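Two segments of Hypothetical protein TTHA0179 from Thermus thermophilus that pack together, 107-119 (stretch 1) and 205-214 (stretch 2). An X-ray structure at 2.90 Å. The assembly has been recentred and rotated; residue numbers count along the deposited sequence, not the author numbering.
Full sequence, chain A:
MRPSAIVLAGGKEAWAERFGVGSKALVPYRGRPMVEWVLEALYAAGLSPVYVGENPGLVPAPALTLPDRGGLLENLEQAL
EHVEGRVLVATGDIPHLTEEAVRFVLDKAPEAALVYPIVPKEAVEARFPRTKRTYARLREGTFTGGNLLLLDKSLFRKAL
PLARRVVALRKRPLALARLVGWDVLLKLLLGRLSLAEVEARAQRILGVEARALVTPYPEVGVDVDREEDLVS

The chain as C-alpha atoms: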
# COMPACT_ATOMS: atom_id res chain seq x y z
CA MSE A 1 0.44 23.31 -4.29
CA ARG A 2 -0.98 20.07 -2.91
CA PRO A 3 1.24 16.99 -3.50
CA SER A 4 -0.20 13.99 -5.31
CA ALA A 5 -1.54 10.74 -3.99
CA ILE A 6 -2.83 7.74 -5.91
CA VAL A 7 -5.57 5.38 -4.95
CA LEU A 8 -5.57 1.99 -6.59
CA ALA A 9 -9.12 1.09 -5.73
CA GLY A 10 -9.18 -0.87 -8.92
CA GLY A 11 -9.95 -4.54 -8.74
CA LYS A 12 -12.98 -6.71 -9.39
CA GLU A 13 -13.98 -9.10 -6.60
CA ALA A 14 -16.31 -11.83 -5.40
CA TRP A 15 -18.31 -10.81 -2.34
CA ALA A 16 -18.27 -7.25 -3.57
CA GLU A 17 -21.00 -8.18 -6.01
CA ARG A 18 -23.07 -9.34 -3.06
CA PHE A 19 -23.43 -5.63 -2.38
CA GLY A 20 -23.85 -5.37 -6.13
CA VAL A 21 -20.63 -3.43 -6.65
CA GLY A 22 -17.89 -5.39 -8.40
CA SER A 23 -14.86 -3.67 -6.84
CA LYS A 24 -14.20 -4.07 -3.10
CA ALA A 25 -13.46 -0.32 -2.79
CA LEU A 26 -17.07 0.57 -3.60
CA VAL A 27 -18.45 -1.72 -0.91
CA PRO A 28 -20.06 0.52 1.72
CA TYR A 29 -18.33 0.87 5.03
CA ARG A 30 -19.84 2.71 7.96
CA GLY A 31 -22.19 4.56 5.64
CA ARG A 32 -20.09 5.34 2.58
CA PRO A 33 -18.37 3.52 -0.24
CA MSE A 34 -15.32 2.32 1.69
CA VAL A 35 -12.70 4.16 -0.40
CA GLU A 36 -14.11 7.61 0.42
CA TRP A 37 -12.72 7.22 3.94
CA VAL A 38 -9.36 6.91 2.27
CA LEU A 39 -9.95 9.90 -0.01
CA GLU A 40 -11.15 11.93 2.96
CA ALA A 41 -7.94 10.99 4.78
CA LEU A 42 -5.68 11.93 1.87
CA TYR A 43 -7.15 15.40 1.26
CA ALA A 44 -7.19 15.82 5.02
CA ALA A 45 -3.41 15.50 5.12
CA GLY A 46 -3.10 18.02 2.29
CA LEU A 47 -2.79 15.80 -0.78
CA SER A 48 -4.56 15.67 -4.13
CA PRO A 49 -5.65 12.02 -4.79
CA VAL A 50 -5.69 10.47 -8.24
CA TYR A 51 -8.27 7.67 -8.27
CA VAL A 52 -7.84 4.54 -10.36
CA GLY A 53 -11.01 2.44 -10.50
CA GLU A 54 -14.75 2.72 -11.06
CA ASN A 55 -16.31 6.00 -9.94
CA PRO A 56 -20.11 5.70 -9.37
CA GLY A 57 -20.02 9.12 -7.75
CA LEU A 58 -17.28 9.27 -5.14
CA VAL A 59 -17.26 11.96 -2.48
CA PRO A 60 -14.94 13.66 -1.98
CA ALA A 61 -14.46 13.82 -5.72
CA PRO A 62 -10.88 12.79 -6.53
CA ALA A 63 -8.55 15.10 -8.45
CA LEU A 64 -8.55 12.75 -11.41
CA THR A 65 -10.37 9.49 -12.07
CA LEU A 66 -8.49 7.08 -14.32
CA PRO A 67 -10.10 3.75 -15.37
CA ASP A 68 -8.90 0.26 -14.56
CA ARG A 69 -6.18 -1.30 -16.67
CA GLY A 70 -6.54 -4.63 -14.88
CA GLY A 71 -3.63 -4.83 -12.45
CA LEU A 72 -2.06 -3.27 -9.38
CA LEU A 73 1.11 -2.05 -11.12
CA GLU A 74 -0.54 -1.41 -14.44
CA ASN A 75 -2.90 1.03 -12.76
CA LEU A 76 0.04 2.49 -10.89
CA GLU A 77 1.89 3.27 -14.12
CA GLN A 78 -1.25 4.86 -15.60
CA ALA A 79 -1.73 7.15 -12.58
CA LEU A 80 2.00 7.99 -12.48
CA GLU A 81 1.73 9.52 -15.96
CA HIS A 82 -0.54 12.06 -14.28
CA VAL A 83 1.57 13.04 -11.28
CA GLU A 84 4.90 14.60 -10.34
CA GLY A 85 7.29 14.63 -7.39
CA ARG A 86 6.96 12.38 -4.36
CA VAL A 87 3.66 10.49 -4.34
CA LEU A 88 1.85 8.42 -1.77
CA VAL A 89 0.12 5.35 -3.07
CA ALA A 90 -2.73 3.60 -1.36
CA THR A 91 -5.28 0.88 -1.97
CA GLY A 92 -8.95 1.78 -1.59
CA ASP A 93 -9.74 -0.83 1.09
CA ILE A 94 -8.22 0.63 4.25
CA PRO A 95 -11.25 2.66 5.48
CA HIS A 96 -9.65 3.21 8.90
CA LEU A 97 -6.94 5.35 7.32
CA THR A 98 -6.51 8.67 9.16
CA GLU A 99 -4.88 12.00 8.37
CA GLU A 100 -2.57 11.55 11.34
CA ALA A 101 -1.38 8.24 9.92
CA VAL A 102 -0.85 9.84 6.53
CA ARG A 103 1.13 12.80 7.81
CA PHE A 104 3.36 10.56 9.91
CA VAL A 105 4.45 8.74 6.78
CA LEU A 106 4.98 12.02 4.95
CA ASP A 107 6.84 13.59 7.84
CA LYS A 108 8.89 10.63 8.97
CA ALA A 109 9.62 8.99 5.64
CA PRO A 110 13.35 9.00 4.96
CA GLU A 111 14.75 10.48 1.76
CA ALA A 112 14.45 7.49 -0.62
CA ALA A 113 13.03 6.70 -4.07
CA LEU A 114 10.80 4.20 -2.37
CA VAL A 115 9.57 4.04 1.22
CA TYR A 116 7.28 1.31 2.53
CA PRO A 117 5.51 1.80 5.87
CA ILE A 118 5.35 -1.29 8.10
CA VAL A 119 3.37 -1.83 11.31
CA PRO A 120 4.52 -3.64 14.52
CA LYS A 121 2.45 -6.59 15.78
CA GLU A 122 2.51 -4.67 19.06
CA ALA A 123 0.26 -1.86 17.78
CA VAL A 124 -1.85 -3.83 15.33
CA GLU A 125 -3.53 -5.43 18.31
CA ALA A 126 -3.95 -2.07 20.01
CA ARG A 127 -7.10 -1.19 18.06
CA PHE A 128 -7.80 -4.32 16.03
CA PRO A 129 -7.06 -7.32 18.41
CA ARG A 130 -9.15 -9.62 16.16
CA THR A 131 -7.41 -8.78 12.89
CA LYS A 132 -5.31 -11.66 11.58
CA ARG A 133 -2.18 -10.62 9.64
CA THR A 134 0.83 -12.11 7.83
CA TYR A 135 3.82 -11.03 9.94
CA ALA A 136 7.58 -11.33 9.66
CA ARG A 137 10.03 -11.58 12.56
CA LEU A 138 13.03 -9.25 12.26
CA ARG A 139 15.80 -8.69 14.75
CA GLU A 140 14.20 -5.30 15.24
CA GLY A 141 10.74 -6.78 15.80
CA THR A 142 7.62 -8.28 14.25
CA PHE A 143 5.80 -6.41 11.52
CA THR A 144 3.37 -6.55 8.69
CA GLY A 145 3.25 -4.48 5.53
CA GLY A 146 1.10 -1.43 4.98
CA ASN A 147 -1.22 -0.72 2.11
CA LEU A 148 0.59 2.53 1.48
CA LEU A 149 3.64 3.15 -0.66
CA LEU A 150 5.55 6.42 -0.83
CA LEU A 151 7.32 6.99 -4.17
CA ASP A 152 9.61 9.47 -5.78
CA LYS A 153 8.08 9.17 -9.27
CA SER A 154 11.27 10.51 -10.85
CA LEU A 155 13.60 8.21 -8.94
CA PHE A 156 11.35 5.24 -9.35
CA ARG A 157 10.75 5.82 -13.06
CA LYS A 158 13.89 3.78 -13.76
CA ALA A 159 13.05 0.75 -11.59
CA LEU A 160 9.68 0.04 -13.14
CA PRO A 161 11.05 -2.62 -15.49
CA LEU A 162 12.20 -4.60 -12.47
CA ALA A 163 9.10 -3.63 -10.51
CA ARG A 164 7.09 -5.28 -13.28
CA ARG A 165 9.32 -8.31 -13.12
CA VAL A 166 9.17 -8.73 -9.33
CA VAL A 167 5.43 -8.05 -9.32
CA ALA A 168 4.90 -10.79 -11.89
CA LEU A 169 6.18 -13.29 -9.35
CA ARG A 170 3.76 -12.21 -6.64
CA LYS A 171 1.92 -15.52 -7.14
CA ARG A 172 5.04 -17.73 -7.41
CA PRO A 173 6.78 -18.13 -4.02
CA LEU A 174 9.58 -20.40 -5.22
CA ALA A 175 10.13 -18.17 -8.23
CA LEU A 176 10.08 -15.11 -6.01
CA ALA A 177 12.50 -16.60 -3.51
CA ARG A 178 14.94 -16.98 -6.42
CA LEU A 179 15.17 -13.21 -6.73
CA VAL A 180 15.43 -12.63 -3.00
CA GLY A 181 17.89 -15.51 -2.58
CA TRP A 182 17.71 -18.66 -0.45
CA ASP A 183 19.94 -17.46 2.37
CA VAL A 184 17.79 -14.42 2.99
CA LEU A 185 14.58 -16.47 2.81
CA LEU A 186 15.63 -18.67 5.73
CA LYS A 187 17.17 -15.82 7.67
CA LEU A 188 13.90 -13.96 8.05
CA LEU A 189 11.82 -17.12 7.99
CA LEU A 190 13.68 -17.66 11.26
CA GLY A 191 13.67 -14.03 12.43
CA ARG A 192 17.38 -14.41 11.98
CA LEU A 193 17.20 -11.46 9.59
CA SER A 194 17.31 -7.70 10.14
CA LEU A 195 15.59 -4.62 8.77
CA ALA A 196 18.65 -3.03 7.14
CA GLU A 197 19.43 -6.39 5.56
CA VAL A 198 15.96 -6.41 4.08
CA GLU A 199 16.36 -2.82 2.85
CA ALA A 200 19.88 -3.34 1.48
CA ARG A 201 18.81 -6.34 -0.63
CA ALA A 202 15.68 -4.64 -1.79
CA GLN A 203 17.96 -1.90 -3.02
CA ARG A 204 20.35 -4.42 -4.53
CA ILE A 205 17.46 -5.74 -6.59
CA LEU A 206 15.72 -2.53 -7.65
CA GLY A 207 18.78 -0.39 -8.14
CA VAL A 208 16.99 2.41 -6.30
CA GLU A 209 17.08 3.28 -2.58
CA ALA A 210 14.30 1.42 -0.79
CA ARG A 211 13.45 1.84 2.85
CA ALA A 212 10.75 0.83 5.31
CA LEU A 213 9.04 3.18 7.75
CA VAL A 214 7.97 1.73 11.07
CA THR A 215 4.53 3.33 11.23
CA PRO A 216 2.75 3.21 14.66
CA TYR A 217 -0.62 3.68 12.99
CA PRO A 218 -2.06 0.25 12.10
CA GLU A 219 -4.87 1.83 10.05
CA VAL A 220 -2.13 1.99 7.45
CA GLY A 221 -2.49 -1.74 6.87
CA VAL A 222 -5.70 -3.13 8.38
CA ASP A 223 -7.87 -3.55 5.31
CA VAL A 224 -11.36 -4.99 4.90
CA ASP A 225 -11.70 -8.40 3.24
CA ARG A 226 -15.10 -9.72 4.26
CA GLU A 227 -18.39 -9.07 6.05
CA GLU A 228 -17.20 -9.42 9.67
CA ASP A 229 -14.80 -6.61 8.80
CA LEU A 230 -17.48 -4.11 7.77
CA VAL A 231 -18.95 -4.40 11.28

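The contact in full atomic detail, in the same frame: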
# COMPACT_ATOMS: atom_id res chain seq x y z
N ASP A 107 5.88 12.91 7.00
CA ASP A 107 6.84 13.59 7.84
C ASP A 107 8.00 12.77 8.35
O ASP A 107 9.07 13.30 8.61
CB ASP A 107 6.10 14.25 9.01
CG ASP A 107 5.04 15.24 8.53
OD1 ASP A 107 5.28 15.89 7.48
OD2 ASP A 107 3.99 15.40 9.20
N LYS A 108 7.81 11.46 8.47
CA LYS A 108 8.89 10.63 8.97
C LYS A 108 9.57 9.77 7.92
O LYS A 108 10.58 9.12 8.20
CB LYS A 108 8.35 9.77 10.10
CG LYS A 108 7.70 10.61 11.17
CD LYS A 108 8.69 11.61 11.74
CE LYS A 108 8.05 12.48 12.82
NZ LYS A 108 9.11 13.23 13.56
N ALA A 109 9.03 9.78 6.71
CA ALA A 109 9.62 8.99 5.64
C ALA A 109 11.01 9.49 5.35
O ALA A 109 11.23 10.69 5.22
CB ALA A 109 8.76 9.10 4.39
N PRO A 110 11.98 8.58 5.25
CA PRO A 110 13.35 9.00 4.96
C PRO A 110 13.46 9.40 3.50
O PRO A 110 12.58 9.07 2.70
CB PRO A 110 14.19 7.76 5.25
CG PRO A 110 13.28 6.68 5.64
CD PRO A 110 11.87 7.15 5.57
N GLU A 111 14.54 10.07 3.14
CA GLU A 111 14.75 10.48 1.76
C GLU A 111 15.17 9.28 0.91
O GLU A 111 16.35 8.93 0.87
CB GLU A 111 15.83 11.56 1.68
CG GLU A 111 15.34 12.96 2.05
CD GLU A 111 14.12 13.37 1.24
OE1 GLU A 111 14.08 13.07 0.03
OE2 GLU A 111 13.20 14.00 1.82
N ALA A 112 14.20 8.66 0.24
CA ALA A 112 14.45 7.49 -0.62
C ALA A 112 13.41 7.36 -1.74
O ALA A 112 12.24 7.69 -1.56
CB ALA A 112 14.47 6.21 0.22
N ALA A 113 13.87 6.89 -2.90
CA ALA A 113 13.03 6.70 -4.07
C ALA A 113 11.76 5.95 -3.71
O ALA A 113 10.68 6.21 -4.23
CB ALA A 113 13.78 5.90 -5.12
N LEU A 114 11.91 5.01 -2.79
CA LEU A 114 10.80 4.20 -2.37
C LEU A 114 10.82 3.97 -0.87
O LEU A 114 11.83 3.55 -0.31
CB LEU A 114 10.87 2.87 -3.12
CG LEU A 114 9.80 1.83 -2.83
CD1 LEU A 114 9.60 0.96 -4.04
CD2 LEU A 114 10.21 1.01 -1.62
N VAL A 115 9.69 4.25 -0.21
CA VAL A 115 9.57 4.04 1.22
C VAL A 115 8.29 3.26 1.49
O VAL A 115 7.20 3.64 1.06
CB VAL A 115 9.57 5.37 1.99
CG1 VAL A 115 9.48 5.12 3.50
CG2 VAL A 115 10.84 6.14 1.68
N TYR A 116 8.42 2.15 2.22
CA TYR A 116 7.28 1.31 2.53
C TYR A 116 6.98 1.20 4.01
O TYR A 116 7.69 0.52 4.74
CB TYR A 116 7.50 -0.08 1.98
CG TYR A 116 6.34 -0.99 2.24
CD1 TYR A 116 5.04 -0.57 1.99
CD2 TYR A 116 6.54 -2.29 2.68
CE1 TYR A 116 3.97 -1.41 2.16
CE2 TYR A 116 5.48 -3.15 2.85
CZ TYR A 116 4.20 -2.71 2.59
OH TYR A 116 3.14 -3.55 2.75
N PRO A 117 5.90 1.85 4.46
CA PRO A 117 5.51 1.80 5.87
C PRO A 117 5.11 0.41 6.38
O PRO A 117 4.30 -0.27 5.76
CB PRO A 117 4.36 2.81 5.98
CG PRO A 117 4.15 3.39 4.64
CD PRO A 117 5.12 2.82 3.67
N ILE A 118 5.68 0.01 7.51
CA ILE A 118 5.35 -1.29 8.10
C ILE A 118 4.87 -1.08 9.53
O ILE A 118 5.34 -0.19 10.23
CB ILE A 118 6.56 -2.27 8.13
CG1 ILE A 118 7.75 -1.61 8.82
CG2 ILE A 118 6.91 -2.72 6.71
CD1 ILE A 118 8.96 -2.51 8.95
N VAL A 119 3.93 -1.92 9.96
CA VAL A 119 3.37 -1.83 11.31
C VAL A 119 3.78 -2.98 12.26
O VAL A 119 3.79 -4.16 11.87
CB VAL A 119 1.83 -1.81 11.27
CG1 VAL A 119 1.28 -1.52 12.64
CG2 VAL A 119 1.35 -0.77 10.28
N ILE A 205 18.37 -5.30 -5.55
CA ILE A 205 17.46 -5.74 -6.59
C ILE A 205 16.93 -4.64 -7.50
O ILE A 205 17.06 -4.71 -8.72
CB ILE A 205 16.25 -6.46 -5.94
CG1 ILE A 205 16.76 -7.62 -5.09
CG2 ILE A 205 15.25 -6.91 -7.01
CD1 ILE A 205 15.69 -8.33 -4.34
N LEU A 206 16.32 -3.62 -6.90
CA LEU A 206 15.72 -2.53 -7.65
C LEU A 206 16.66 -1.50 -8.22
O LEU A 206 16.30 -0.79 -9.15
CB LEU A 206 14.70 -1.82 -6.79
CG LEU A 206 13.68 -2.77 -6.17
CD1 LEU A 206 12.67 -1.98 -5.35
CD2 LEU A 206 13.00 -3.54 -7.28
N GLY A 207 17.85 -1.39 -7.65
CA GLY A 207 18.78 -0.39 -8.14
C GLY A 207 18.51 0.98 -7.55
O GLY A 207 19.32 1.89 -7.65
N VAL A 208 17.34 1.15 -6.93
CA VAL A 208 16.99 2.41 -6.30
C VAL A 208 17.00 2.25 -4.77
O VAL A 208 16.98 1.11 -4.27
CB VAL A 208 15.59 2.86 -6.74
CG1 VAL A 208 15.60 3.15 -8.22
CG2 VAL A 208 14.57 1.79 -6.43
N GLU A 209 17.07 3.36 -4.04
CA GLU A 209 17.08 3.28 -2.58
C GLU A 209 15.67 2.91 -2.11
O GLU A 209 14.69 3.54 -2.50
CB GLU A 209 17.50 4.60 -1.94
CG GLU A 209 17.76 4.43 -0.45
CD GLU A 209 18.38 5.65 0.19
OE1 GLU A 209 18.90 6.50 -0.57
OE2 GLU A 209 18.36 5.75 1.44
N ALA A 210 15.59 1.88 -1.28
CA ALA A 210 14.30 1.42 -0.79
C ALA A 210 14.37 1.27 0.71
O ALA A 210 15.25 0.57 1.21
CB ALA A 210 13.95 0.09 -1.42
N ARG A 211 13.46 1.93 1.41
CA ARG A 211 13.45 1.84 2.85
C ARG A 211 12.07 1.62 3.42
O ARG A 211 11.08 1.93 2.78
CB ARG A 211 14.10 3.09 3.45
CG ARG A 211 15.59 3.13 3.21
CD ARG A 211 16.26 4.23 3.97
NE ARG A 211 16.25 4.01 5.41
CZ ARG A 211 16.77 4.86 6.29
NH1 ARG A 211 17.34 5.99 5.85
NH2 ARG A 211 16.72 4.60 7.59
N ALA A 212 12.02 1.06 4.63
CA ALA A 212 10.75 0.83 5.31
C ALA A 212 10.57 1.90 6.38
O ALA A 212 11.55 2.46 6.86
CB ALA A 212 10.74 -0.53 5.97
N LEU A 213 9.33 2.19 6.72
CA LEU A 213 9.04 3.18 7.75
C LEU A 213 8.18 2.51 8.81
O LEU A 213 7.03 2.15 8.55
CB LEU A 213 8.28 4.38 7.18
CG LEU A 213 7.91 5.48 8.19
CD1 LEU A 213 9.15 6.26 8.52
CD2 LEU A 213 6.85 6.43 7.62
N VAL A 214 8.75 2.31 9.99
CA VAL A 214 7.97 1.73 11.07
C VAL A 214 6.89 2.77 11.34
O VAL A 214 7.19 3.87 11.79
CB VAL A 214 8.80 1.54 12.33
CG1 VAL A 214 7.94 0.88 13.40
CG2 VAL A 214 10.03 0.70 12.02

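This contact is a two-strand parallel β-pairing, held together by a ladder of backbone hydrogen bonds and packed with mainly apolar side chains on both faces, Leu-213 doing much of the work. Strand 114-119 and strand 210-214 run in the same direction, their axes 31° apart and 4.2 Å from each other at closest approach. Each strand follows the end of a helix and a short connection, and no touching residues are closer than 92 apart in sequence.

The hydrogen bonds follow the parallel rule, in which a residue on one strand bonds to two residues flanking its partner on the other. Leu-114 N donates to Glu-209 O at 3.2 Å, and Leu-114 O accepts from Arg-211 N at 2.9 Å, so Leu-114 straddles Ala-210. Tyr-116 repeats the pattern around Ala-212: its N reaches Arg-211 O at 2.7 Å, and its O receives Leu-213 N at 3.1 Å. Ile-118 N closes the ladder on Leu-213 O at 2.7 Å. The alternation explains how Pro-117 fits into a strand. A proline has no amide hydrogen to give, but at this position none is required by the pairing; instead its CA lies 3.1 Å from Leu-213 O in a CA-H...O contact. Val-115 CA does the same with Arg-211 O at 3.0 Å.

Side chains sort onto the two faces in register. On one face Leu-114, Tyr-116 and Ile-118 stand beside Ala-210, Ala-212 and Val-214. The alanines are short, and larger neighbours lie against them: Leu-114 CD2 is 3.9 Å from Ala-210 CB, and Ile-118 CD1 comes within 4.0 Å of Ala-212 CB. Tyr-116 begins on this face, but its end leads away from the second stretch, and its hydroxyl is hydrogen-bonded elsewhere in the structure.

The other face carries Val-115 and Pro-117 against Arg-211 and Leu-213. Leu-213, buried and with more area covered than any other residue here, packs its CB 3.9 Å from Val-115 CG1. Its CD1 extends to the end of the first stretch's helix, where Leu-213 CD1 lies 3.2 Å from Lys-108 O and 3.9 Å from Lys-108 CB, and to the loop beyond, 4.1 Å from Pro-110 CD. One side chain thereby ties the strand pair to the segment leading into strand 114-119. Arg-211 stays exposed, and Pro-110 CB lies over one face of its guanidinium, 3.7 Å from Arg-211 NH1; a flat cation can rest on an aliphatic ring while its polar edge remains free to bond outward.

Before the strands begin, the pairing is already prepared. Ala-113 CB meets Val-208 CB at 3.9 Å, and Ala-112 CB touches the aliphatic part of Glu-209, 3.8 Å from CG. Gly-207, just after the helix, takes a positive phi at which a CB would jam against the preceding carbonyl, a backbone demand rather than one made by the other stretch. The design lesson is compact: the backbone supplies a repeating hydrogen-bond pattern, and the side chains on each face, above all Leu-213, pack within the register it adopts.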